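Local coordinates for XC6422 protein (Xanthomonas campestris, PDB 2FUK) that is a small serine alpha/beta-hydrolase without a lid that probably has hydrolase activity, at residues V38-C43 / L68-V73; T112-G117 / P134-S139; T8-L13 / V26-P31. All blocks are in the same frame, centred on the assembly; numbering follows the deposited sequence.

Contact 1: residues V38-C43 / L68-V73; sequences VTAIVC and LGITVV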
loop_
_atom_site.group_PDB
_atom_site.type_symbol
_atom_site.label_atom_id
_atom_site.label_comp_id
_atom_site.label_asym_id
_atom_site.label_seq_id
_atom_site.Cartn_x
_atom_site.Cartn_y
_atom_site.Cartn_z
ATOM N N VAL A 38 -14.421 -12.067 -4.910
ATOM C CA VAL A 38 -14.061 -12.634 -3.619
ATOM C C VAL A 38 -14.302 -11.659 -2.479
ATOM O O VAL A 38 -14.092 -10.457 -2.626
ATOM C CB VAL A 38 -12.549 -12.994 -3.587
ATOM C CG1 VAL A 38 -12.171 -13.562 -2.222
ATOM C CG2 VAL A 38 -12.210 -13.985 -4.701
ATOM N N THR A 39 -14.756 -12.190 -1.349
ATOM C CA THR A 39 -14.960 -11.395 -0.142
ATOM C C THR A 39 -14.189 -12.167 0.918
ATOM O O THR A 39 -14.323 -13.390 1.020
ATOM C CB THR A 39 -16.445 -11.303 0.284
ATOM O OG1 THR A 39 -17.183 -10.540 -0.677
ATOM C CG2 THR A 39 -16.565 -10.597 1.637
ATOM N N ALA A 40 -13.359 -11.461 1.676
ATOM C CA ALA A 40 -12.563 -12.091 2.716
ATOM C C ALA A 40 -12.950 -11.554 4.084
ATOM O O ALA A 40 -13.319 -10.389 4.217
ATOM C CB ALA A 40 -11.083 -11.830 2.466
ATOM N N ILE A 41 -12.889 -12.420 5.091
ATOM C CA ILE A 41 -13.185 -12.022 6.463
ATOM C C ILE A 41 -11.876 -12.171 7.224
ATOM O O ILE A 41 -11.206 -13.195 7.109
ATOM C CB ILE A 41 -14.245 -12.940 7.117
ATOM C CG1 ILE A 41 -15.557 -12.855 6.339
ATOM C CG2 ILE A 41 -14.496 -12.501 8.564
ATOM C CD1 ILE A 41 -16.601 -13.859 6.790
ATOM N N VAL A 42 -11.512 -11.143 7.985
ATOM C CA VAL A 42 -10.272 -11.151 8.759
ATOM C C VAL A 42 -10.593 -11.146 10.253
ATOM O O VAL A 42 -11.268 -10.238 10.741
ATOM C CB VAL A 42 -9.403 -9.912 8.423
ATOM C CG1 VAL A 42 -8.099 -9.955 9.213
ATOM C CG2 VAL A 42 -9.117 -9.866 6.926
ATOM N N CYS A 43 -10.105 -12.159 10.968
ATOM C CA CYS A 43 -10.352 -12.301 12.405
ATOM C C CYS A 43 -9.217 -11.727 13.255
ATOM O O CYS A 43 -8.040 -11.901 12.931
ATOM C CB CYS A 43 -10.564 -13.776 12.753
ATOM S SG CYS A 43 -11.947 -14.573 11.869
ATOM N N LEU A 68 -5.623 -6.078 -3.801
ATOM C CA LEU A 68 -5.668 -7.121 -4.813
ATOM C C LEU A 68 -7.064 -7.196 -5.436
ATOM O O LEU A 68 -7.344 -8.092 -6.234
ATOM C CB LEU A 68 -5.301 -8.473 -4.207
ATOM C CG LEU A 68 -3.876 -8.597 -3.664
ATOM C CD1 LEU A 68 -3.665 -10.004 -3.152
ATOM C CD2 LEU A 68 -2.878 -8.270 -4.757
ATOM N N GLY A 69 -7.928 -6.259 -5.052
ATOM C CA GLY A 69 -9.285 -6.210 -5.579
ATOM C C GLY A 69 -10.313 -7.004 -4.789
ATOM O O GLY A 69 -11.423 -7.258 -5.262
ATOM N N ILE A 70 -9.952 -7.387 -3.572
ATOM C CA ILE A 70 -10.841 -8.167 -2.724
ATOM C C ILE A 70 -11.583 -7.300 -1.706
ATOM O O ILE A 70 -10.995 -6.413 -1.096
ATOM C CB ILE A 70 -10.035 -9.258 -1.971
ATOM C CG1 ILE A 70 -9.460 -10.257 -2.979
ATOM C CG2 ILE A 70 -10.916 -9.963 -0.944
ATOM C CD1 ILE A 70 -8.458 -11.234 -2.381
ATOM N N THR A 71 -12.881 -7.550 -1.548
ATOM C CA THR A 71 -13.686 -6.820 -0.568
ATOM C C THR A 71 -13.398 -7.496 0.772
ATOM O O THR A 71 -13.427 -8.725 0.874
ATOM C CB THR A 71 -15.196 -6.930 -0.874
ATOM O OG1 THR A 71 -15.463 -6.349 -2.156
ATOM C CG2 THR A 71 -16.024 -6.205 0.191
ATOM N N VAL A 72 -13.126 -6.703 1.800
ATOM C CA VAL A 72 -12.789 -7.286 3.089
ATOM C C VAL A 72 -13.740 -6.942 4.218
ATOM O O VAL A 72 -14.192 -5.808 4.346
ATOM C CB VAL A 72 -11.351 -6.896 3.504
ATOM C CG1 VAL A 72 -10.372 -7.357 2.439
ATOM C CG2 VAL A 72 -11.240 -5.400 3.686
ATOM N N VAL A 73 -14.044 -7.945 5.031
ATOM C CA VAL A 73 -14.931 -7.766 6.170
ATOM C C VAL A 73 -14.163 -8.016 7.457
ATOM O O VAL A 73 -13.498 -9.040 7.598
ATOM C CB VAL A 73 -16.121 -8.751 6.114
ATOM C CG1 VAL A 73 -16.987 -8.602 7.365
ATOM C CG2 VAL A 73 -16.949 -8.491 4.867
#
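Ala-40 is joined to Thr-71 and Val-73 across two adjacent parallel strands of the alpha/beta-hydrolase sheet, 38-43 and 71-75, the two strands of a beta-alpha-beta crossover through helix 56-66. Both polar groups of the Ala-40 backbone are used here: its N donates to Thr-71 O at 2.9 Å, and its O accepts from Val-73 N at 2.7 Å. Val-73 passes the pairing on, its O taking the N-H of Val-42 at 2.9 Å. All three bonds are close to straight, whereas the first of the series, Thr-71 N to Val-38 O at 3.3 Å, is weak. The acceptors Thr-71 O, Ala-40 O and Val-73 O each receive a second, CA-H contact, from Thr-39, Val-72 and Ile-41 respectively.

The backbones of Thr-39 and Ile-41 instead bond to strand 112-118, through Thr-112, Trp-114 and Ala-116, which places strand 38-43 between two partners. Thr-39 has its OG1 anti to the carbonyl carbon (chi1 -68°), where this hydroxyl bonds Asp-111 OD2; its methyl CG2 meets Val-73 CG2 at 3.9 Å. A threonine thus serves both a polar and an apolar neighbour. Beta-branched Ile-41 and Val-73 lie side by side on the same face, packed against Val-100 of helix 92-107.

On the other face the short side chain of Ala-40 fits among Ile-70, Leu-65 and Trp-114. Gly-69, with phi 90°, ends helix 56-66 in a Schellman motif: Ile-70 N bonds Leu-65 O and Gly-69 N bonds Arg-66 O. A side chain at such backbone angles would press on the carbonyl O of Leu-68. Just beyond this turn, Ile-70 CG2 packs 3.9 Å from Ala-40 CB and 4.0 Å from Val-38 CG1.

Contact 2: residues T112-G117 / P134-S139; sequences TLWLAG and PQVLIS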
loop_
_atom_site.group_PDB
_atom_site.type_symbol
_atom_site.label_atom_id
_atom_site.label_comp_id
_atom_site.label_asym_id
_atom_site.label_seq_id
_atom_site.Cartn_x
_atom_site.Cartn_y
_atom_site.Cartn_z
ATOM N N THR A 112 -16.642 -15.843 -3.911
ATOM C CA THR A 112 -16.128 -16.998 -3.188
ATOM C C THR A 112 -15.661 -16.412 -1.857
ATOM O O THR A 112 -15.528 -15.189 -1.718
ATOM C CB THR A 112 -14.957 -17.702 -3.908
ATOM O OG1 THR A 112 -14.033 -16.736 -4.416
ATOM C CG2 THR A 112 -15.481 -18.565 -5.043
ATOM N N LEU A 113 -15.417 -17.269 -0.878
ATOM C CA LEU A 113 -15.014 -16.791 0.434
ATOM C C LEU A 113 -13.591 -17.113 0.871
ATOM O O LEU A 113 -13.139 -18.256 0.802
ATOM C CB LEU A 113 -15.982 -17.332 1.484
ATOM C CG LEU A 113 -15.708 -16.927 2.931
ATOM C CD1 LEU A 113 -16.104 -15.480 3.146
ATOM C CD2 LEU A 113 -16.499 -17.837 3.860
ATOM N N TRP A 114 -12.891 -16.083 1.333
ATOM C CA TRP A 114 -11.537 -16.249 1.844
ATOM C C TRP A 114 -11.585 -15.923 3.334
ATOM O O TRP A 114 -12.318 -15.036 3.752
ATOM C CB TRP A 114 -10.570 -15.285 1.153
ATOM C CG TRP A 114 -10.157 -15.692 -0.233
ATOM C CD1 TRP A 114 -10.859 -16.472 -1.111
ATOM C CD2 TRP A 114 -8.987 -15.255 -0.930
ATOM N NE1 TRP A 114 -10.196 -16.537 -2.318
ATOM C CE2 TRP A 114 -9.045 -15.800 -2.233
ATOM C CE3 TRP A 114 -7.894 -14.449 -0.582
ATOM C CZ2 TRP A 114 -8.049 -15.563 -3.192
ATOM C CZ3 TRP A 114 -6.906 -14.215 -1.534
ATOM C CH2 TRP A 114 -6.993 -14.771 -2.823
ATOM N N LEU A 115 -10.815 -16.655 4.131
ATOM C CA LEU A 115 -10.760 -16.418 5.567
ATOM C C LEU A 115 -9.313 -16.169 5.961
ATOM O O LEU A 115 -8.397 -16.782 5.416
ATOM C CB LEU A 115 -11.297 -17.625 6.352
ATOM C CG LEU A 115 -12.783 -17.983 6.252
ATOM C CD1 LEU A 115 -13.073 -19.199 7.138
ATOM C CD2 LEU A 115 -13.630 -16.803 6.688
ATOM N N ALA A 116 -9.112 -15.252 6.899
ATOM C CA ALA A 116 -7.775 -14.947 7.387
ATOM C C ALA A 116 -7.900 -14.587 8.855
ATOM O O ALA A 116 -8.968 -14.193 9.320
ATOM C CB ALA A 116 -7.168 -13.776 6.611
ATOM N N GLY A 117 -6.807 -14.725 9.587
ATOM C CA GLY A 117 -6.850 -14.391 10.991
ATOM C C GLY A 117 -5.458 -14.225 11.540
ATOM O O GLY A 117 -4.506 -14.787 11.010
ATOM N N PRO A 134 -13.782 -22.346 3.157
ATOM C CA PRO A 134 -13.252 -21.187 2.433
ATOM C C PRO A 134 -12.408 -21.639 1.235
ATOM O O PRO A 134 -11.873 -22.750 1.224
ATOM C CB PRO A 134 -12.417 -20.480 3.491
ATOM C CG PRO A 134 -11.891 -21.642 4.312
ATOM C CD PRO A 134 -13.144 -22.476 4.477
ATOM N N GLN A 135 -12.296 -20.777 0.233
ATOM C CA GLN A 135 -11.508 -21.089 -0.953
ATOM C C GLN A 135 -10.031 -20.916 -0.614
ATOM O O GLN A 135 -9.176 -21.644 -1.120
ATOM C CB GLN A 135 -11.923 -20.165 -2.107
ATOM C CG GLN A 135 -11.025 -20.200 -3.343
ATOM C CD GLN A 135 -11.650 -19.471 -4.532
ATOM O OE1 GLN A 135 -12.223 -20.099 -5.439
ATOM N NE2 GLN A 135 -11.559 -18.140 -4.525
ATOM N N VAL A 136 -9.751 -19.947 0.254
ATOM C CA VAL A 136 -8.396 -19.652 0.701
ATOM C C VAL A 136 -8.409 -19.355 2.196
ATOM O O VAL A 136 -9.330 -18.702 2.695
ATOM C CB VAL A 136 -7.813 -18.409 -0.024
ATOM C CG1 VAL A 136 -6.570 -17.896 0.716
ATOM C CG2 VAL A 136 -7.453 -18.757 -1.452
ATOM N N LEU A 137 -7.397 -19.849 2.905
ATOM C CA LEU A 137 -7.262 -19.599 4.339
ATOM C C LEU A 137 -5.893 -18.976 4.579
ATOM O O LEU A 137 -4.895 -19.461 4.053
ATOM C CB LEU A 137 -7.357 -20.897 5.139
ATOM C CG LEU A 137 -7.167 -20.762 6.656
ATOM C CD1 LEU A 137 -8.318 -19.965 7.262
ATOM C CD2 LEU A 137 -7.098 -22.147 7.282
ATOM N N ILE A 138 -5.848 -17.900 5.360
ATOM C CA ILE A 138 -4.582 -17.245 5.670
ATOM C C ILE A 138 -4.423 -17.208 7.180
ATOM O O ILE A 138 -5.292 -16.697 7.885
ATOM C CB ILE A 138 -4.549 -15.804 5.130
ATOM C CG1 ILE A 138 -4.687 -15.821 3.608
ATOM C CG2 ILE A 138 -3.249 -15.125 5.534
ATOM C CD1 ILE A 138 -5.089 -14.486 3.030
ATOM N N SER A 139 -3.320 -17.770 7.672
ATOM C CA SER A 139 -3.056 -17.799 9.107
ATOM C C SER A 139 -1.806 -16.999 9.425
ATOM O O SER A 139 -0.720 -17.354 8.987
ATOM C CB SER A 139 -2.845 -19.239 9.586
ATOM O OG SER A 139 -3.924 -20.067 9.203
#
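Strands 112-118 and 136-140 run parallel, their segment axes 4.6 Å apart and only 9° from alignment, in a beta-alpha-beta unit built on helix 120-132, and meet through Leu-115. Leu-115 N donates to Val-136 O at 2.9 Å, and Leu-115 O accepts from Ile-138 N at 2.8 Å. At the entry to the pairing, Leu-113 O is taken by Gln-135 N at 2.7 Å, and the buried Val-136 N has no partner in the model. At the exit, Gly-117 N reaches Ile-138 O; Gly-117 is the first glycine of a Gly-X-Ser-X-Gly pattern consistent with the nucleophile elbow of serine hydrolases, with Ser-119 the probable nucleophile.

Leu-115 crosses the Pro-134 ring at about a right angle, CG against CB at 3.7 Å, two compact apolar groups well suited to the buried side beside helix 120-132. On the opposite face of the sheet, Ala-116 CB meets Ile-138 CB at 3.6 Å, and Val-212 of helix 201-212 packs on both Ile-138 and Trp-114. Val-136 lies beside Trp-114, pointing the same way, with its CB over one face of the indole in a CH-pi contact, 3.5 Å from the centroid of the five-membered ring and 9° off its normal.

Contact 3: residues T8-L13 / V26-P31; sequences TESAAL and VDLPEP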
loop_
_atom_site.group_PDB
_atom_site.type_symbol
_atom_site.label_atom_id
_atom_site.label_comp_id
_atom_site.label_asym_id
_atom_site.label_seq_id
_atom_site.Cartn_x
_atom_site.Cartn_y
_atom_site.Cartn_z
ATOM N N THR A 8 -22.212 -0.609 -0.407
ATOM C CA THR A 8 -21.587 -0.391 -1.706
ATOM C C THR A 8 -20.608 0.766 -1.575
ATOM O O THR A 8 -20.125 1.302 -2.570
ATOM C CB THR A 8 -22.621 -0.047 -2.792
ATOM O OG1 THR A 8 -23.306 1.162 -2.436
ATOM C CG2 THR A 8 -23.622 -1.175 -2.935
ATOM N N GLU A 9 -20.322 1.121 -0.326
ATOM C CA GLU A 9 -19.388 2.189 0.041
ATOM C C GLU A 9 -18.802 1.621 1.346
ATOM O O GLU A 9 -19.522 0.967 2.100
ATOM C CB GLU A 9 -20.180 3.477 0.304
ATOM C CG GLU A 9 -19.487 4.796 -0.013
ATOM C CD GLU A 9 -19.168 5.004 -1.494
ATOM O OE1 GLU A 9 -20.081 5.000 -2.360
ATOM O OE2 GLU A 9 -17.983 5.192 -1.797
ATOM N N SER A 10 -17.514 1.826 1.613
ATOM C CA SER A 10 -16.939 1.281 2.847
ATOM C C SER A 10 -17.762 1.747 4.039
ATOM O O SER A 10 -18.059 2.939 4.174
ATOM C CB SER A 10 -15.483 1.705 2.988
ATOM O OG SER A 10 -14.730 1.135 1.935
ATOM N N ALA A 11 -18.129 0.816 4.915
ATOM C CA ALA A 11 -18.968 1.183 6.046
ATOM C C ALA A 11 -18.921 0.267 7.254
ATOM O O ALA A 11 -18.505 -0.883 7.174
ATOM C CB ALA A 11 -20.405 1.295 5.572
ATOM N N ALA A 12 -19.377 0.814 8.378
ATOM C CA ALA A 12 -19.464 0.094 9.636
ATOM C C ALA A 12 -20.940 -0.244 9.807
ATOM O O ALA A 12 -21.811 0.560 9.463
ATOM C CB ALA A 12 -18.982 0.984 10.783
ATOM N N LEU A 13 -21.222 -1.436 10.318
ATOM C CA LEU A 13 -22.596 -1.870 10.523
ATOM C C LEU A 13 -22.642 -2.892 11.647
ATOM O O LEU A 13 -21.596 -3.319 12.145
ATOM C CB LEU A 13 -23.158 -2.464 9.223
ATOM C CG LEU A 13 -22.440 -3.673 8.615
ATOM C CD1 LEU A 13 -22.872 -4.959 9.311
ATOM C CD2 LEU A 13 -22.786 -3.753 7.135
ATOM N N VAL A 26 -16.958 -3.222 6.657
ATOM C CA VAL A 26 -16.757 -3.716 5.302
ATOM C C VAL A 26 -15.906 -2.697 4.564
ATOM O O VAL A 26 -16.295 -1.534 4.442
ATOM C CB VAL A 26 -18.098 -3.885 4.557
ATOM C CG1 VAL A 26 -17.849 -4.373 3.139
ATOM C CG2 VAL A 26 -18.993 -4.868 5.315
ATOM N N ASP A 27 -14.733 -3.128 4.105
ATOM C CA ASP A 27 -13.829 -2.245 3.365
ATOM C C ASP A 27 -13.850 -2.662 1.893
ATOM O O ASP A 27 -13.523 -3.803 1.561
ATOM C CB ASP A 27 -12.381 -2.358 3.873
ATOM C CG ASP A 27 -12.264 -2.359 5.395
ATOM O OD1 ASP A 27 -12.895 -1.513 6.063
ATOM O OD2 ASP A 27 -11.509 -3.211 5.918
ATOM N N LEU A 28 -14.238 -1.749 1.008
ATOM C CA LEU A 28 -14.280 -2.063 -0.419
ATOM C C LEU A 28 -12.868 -2.150 -0.996
ATOM O O LEU A 28 -11.917 -1.622 -0.421
ATOM C CB LEU A 28 -15.102 -1.012 -1.166
ATOM C CG LEU A 28 -16.598 -1.079 -0.862
ATOM C CD1 LEU A 28 -17.327 0.084 -1.517
ATOM C CD2 LEU A 28 -17.142 -2.408 -1.358
ATOM N N PRO A 29 -12.710 -2.828 -2.140
ATOM C CA PRO A 29 -11.386 -2.965 -2.755
ATOM C C PRO A 29 -10.740 -1.659 -3.190
ATOM O O PRO A 29 -11.409 -0.631 -3.339
ATOM C CB PRO A 29 -11.649 -3.906 -3.925
ATOM C CG PRO A 29 -13.027 -3.592 -4.294
ATOM C CD PRO A 29 -13.729 -3.492 -2.963
ATOM N N GLU A 30 -9.429 -1.713 -3.382
ATOM C CA GLU A 30 -8.655 -0.555 -3.809
ATOM C C GLU A 30 -9.166 -0.063 -5.156
ATOM O O GLU A 30 -9.502 -0.865 -6.038
ATOM C CB GLU A 30 -7.181 -0.948 -3.939
ATOM C CG GLU A 30 -6.238 0.174 -4.374
ATOM C CD GLU A 30 -5.704 0.977 -3.201
ATOM O OE1 GLU A 30 -6.486 1.713 -2.561
ATOM O OE2 GLU A 30 -4.492 0.863 -2.908
ATOM N N PRO A 31 -9.249 1.265 -5.334
ATOM C CA PRO A 31 -9.724 1.793 -6.615
ATOM C C PRO A 31 -8.625 1.588 -7.661
ATOM O O PRO A 31 -7.442 1.478 -7.315
ATOM C CB PRO A 31 -9.957 3.276 -6.315
ATOM C CG PRO A 31 -10.231 3.295 -4.838
ATOM C CD PRO A 31 -9.196 2.332 -4.320
#
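Ser-10 and Leu-28 meet at the open end of the beta hairpin formed by strands 11-17 and 20-27, each with its gamma atom anti to its own carbonyl carbon (chi1 -64° for Ser-10 OG, -70° for Leu-28 CG). This rotation lets Ser-10 OG accept the N-H of Leu-28 at 3.1 Å, nearly straight at 171°. A serine suits the place because its short hydroxyl takes the backbone donor just where the strand pairing ends. Leu-28 points toward segment 8-13, and its CD1 packs closely, 3.2 Å from Thr-8 O and 3.3 Å from Glu-9 CA.

Next to them Ala-11 and Val-26 form an antiparallel hydrogen-bonded pair, with Ala-11 N to Val-26 O at 3.0 Å and Val-26 N to Ala-11 O at 2.9 Å. The slim Ala-11 belongs to the outermost strand within the chain, whereas the larger Val-26 is buried and packs on Trp-103 of helix 92-107.

The buried Asp-27 points away from segment 8-13, and its OD1 forms a salt bridge with Arg-74 NH1. Beyond the hairpin, Pro-29 rests on Thr-71, and Glu-30 reaches Arg-63 of the second subunit in another salt bridge. The apolar side of the hairpin is extended by Leu-13, whose CD2 lies 4.4 Å from Val-26 CG2.

In the fold
From the N terminus, contact 3 comes first, closing the hairpin of strands 11-17 and 20-27 at the edge of the sheet. Contact 1 then closes the crossover through helix 56-66, and contact 2 the later one through helix 120-132. The three loops follow in series, none nesting or crossing. In space they join side by side: Asp-27 N probably bonds Val-72 O, 2.7 Å away, linking contact 3 to contact 1, and Cys-43 N probably bonds Ala-116 O at 2.9 Å, linking contact 1 to contact 2. Contacts 2 and 3 do not touch, their centres about 18 Å apart. Together they run from the hairpin edge to strand 136-140.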